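Local coordinates for putative oxidoreductase (Staphylococcus aureus subsp. aureus, PDB 3IV4), which is a putative oxidoreductase with a thioredoxin fold, probably acting as a bacilliredoxin-like protein in thiol redox chemistry, at residues G100-V104 / S105-Q109. Numbering follows the deposited sequence.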
loop_
_atom_site.group_PDB
_atom_site.type_symbol
_atom_site.label_atom_id
_atom_site.label_comp_id
_atom_site.label_asym_id
_atom_site.label_seq_id
_atom_site.Cartn_x
_atom_site.Cartn_y
_atom_site.Cartn_z
ATOM N N GLY A 100 11.532 -2.144 -6.441
ATOM C CA GLY A 100 12.503 -1.449 -5.604
ATOM C C GLY A 100 12.344 0.047 -5.432
ATOM O O GLY A 100 12.999 0.644 -4.579
ATOM N N ASP A 101 11.472 0.659 -6.233
ATOM C CA ASP A 101 11.166 2.080 -6.061
ATOM C C ASP A 101 10.281 2.362 -4.856
ATOM O O ASP A 101 10.034 3.529 -4.535
ATOM C CB ASP A 101 10.461 2.645 -7.287
ATOM C CG ASP A 101 11.409 3.082 -8.385
ATOM O OD1 ASP A 101 12.640 3.240 -8.164
ATOM O OD2 ASP A 101 10.885 3.295 -9.493
ATOM N N ILE A 102 9.787 1.310 -4.195
ATOM C CA ILE A 102 9.059 1.475 -2.933
ATOM C C ILE A 102 10.088 1.440 -1.812
ATOM O O ILE A 102 10.618 0.372 -1.458
ATOM C CB ILE A 102 8.018 0.353 -2.695
ATOM C CG1 ILE A 102 6.992 0.279 -3.840
ATOM C CG2 ILE A 102 7.252 0.584 -1.348
ATOM C CD1 ILE A 102 6.235 -1.054 -3.901
ATOM N N ASN A 103 10.376 2.599 -1.239
ATOM C CA ASN A 103 11.323 2.660 -0.128
ATOM C C ASN A 103 10.957 3.855 0.736
ATOM O O ASN A 103 10.119 4.680 0.342
ATOM C CB ASN A 103 12.778 2.713 -0.642
ATOM C CG ASN A 103 12.984 3.771 -1.701
ATOM O OD1 ASN A 103 12.713 4.949 -1.480
ATOM N ND2 ASN A 103 13.435 3.350 -2.877
ATOM N N VAL A 104 11.580 3.957 1.910
ATOM C CA VAL A 104 11.190 4.977 2.873
ATOM C C VAL A 104 11.307 6.390 2.307
ATOM O O VAL A 104 10.486 7.257 2.615
ATOM C CB VAL A 104 12.001 4.876 4.170
ATOM C CG1 VAL A 104 11.611 6.012 5.090
ATOM C CG2 VAL A 104 11.773 3.515 4.836
ATOM N N SER A 105 12.307 6.623 1.464
ATOM C CA SER A 105 12.464 7.943 0.849
ATOM C C SER A 105 11.421 8.252 -0.231
ATOM O O SER A 105 10.943 9.386 -0.314
ATOM C CB SER A 105 13.887 8.164 0.334
ATOM O OG SER A 105 14.346 7.089 -0.469
ATOM N N SER A 106 11.057 7.272 -1.058
ATOM C CA SER A 106 10.032 7.533 -2.065
ATOM C C SER A 106 8.649 7.716 -1.450
ATOM O O SER A 106 7.867 8.559 -1.899
ATOM C CB SER A 106 10.028 6.479 -3.161
ATOM O OG SER A 106 9.473 5.255 -2.709
ATOM N N LEU A 107 8.355 6.936 -0.412
ATOM C CA LEU A 107 7.115 7.104 0.333
ATOM C C LEU A 107 7.060 8.499 0.941
ATOM O O LEU A 107 6.026 9.163 0.902
ATOM C CB LEU A 107 6.977 6.008 1.399
ATOM C CG LEU A 107 6.736 4.585 0.847
ATOM C CD1 LEU A 107 7.186 3.517 1.834
ATOM C CD2 LEU A 107 5.268 4.372 0.494
ATOM N N ALA A 108 8.190 8.956 1.473
ATOM C CA ALA A 108 8.243 10.301 2.045
ATOM C C ALA A 108 8.041 11.399 0.985
ATOM O O ALA A 108 7.332 12.379 1.220
ATOM C CB ALA A 108 9.538 10.493 2.788
ATOM N N GLN A 109 8.618 11.201 -0.194
ATOM C CA GLN A 109 8.441 12.136 -1.305
ATOM C C GLN A 109 6.995 12.218 -1.758
ATOM O O GLN A 109 6.536 13.284 -2.179
ATOM C CB GLN A 109 9.305 11.723 -2.486
ATOM C CG GLN A 109 10.784 11.980 -2.306
ATOM C CD GLN A 109 11.668 10.943 -3.033
ATOM O OE1 GLN A 109 11.257 10.318 -4.016
ATOM N NE2 GLN A 109 12.878 10.759 -2.536
#
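The side-chain amide of Asn103 meets Ser106 N close to its plane, tilted to one face, and the Ser105 hydroxyl, in one of two conformers, well above the other. Ser106 N donates to Asn103 OD1 at 2.9 Å, 21° from the carbonyl plane. In that conformer Ser105 OG is also 2.9 Å from Asn103 OD1, but it does not lie on a lone pair, and the bond is doubtful as a permanent feature. At the nitrogen end of the amide, Asn103 ND2 donates to Gly100 O over 3.2 Å. This bent bond, with the Ser106 bond at the other end, probably helps set the turn of the amide. The chi1 of 50° sets Asn103 CG between its own backbone N and carbonyl carbon, which brings OD1 over the first turn of helix 104-110.

Asn103 is the N-cap of this helix. Ser106 completes a capping box, because Asn103 N donates back to Ser106 OG at 3.2 Å, with a nearly straight N-H...O angle of 163°. Ser106 OG in turn gives its proton to Asp101 O, at 2.6 Å, in the plane of that carbonyl. The buried hydroxyl therefore both accepts and donates, and it ties the loop to the helix. The regular helical bonds then begin, with Leu107 N to Asn103 O at 3.0 Å and Ala108 N to Val104 O.

On the apolar side, Ile102 CG2 meets Leu107 CD1 at 4.3 Å. Ile102 also touches Leu30, and Leu107 packs on Phe28, Phe49 and Trp95, so this region packs against strands 26-32 and 92-98 and helix 37-53. Gln45 OE1 accepts from Val104 N.

The first-turn N-H groups of Val104 and Ser106 thus find side-chain acceptors. Asn103 OD1, at the positive end of the helix, is probably polarised.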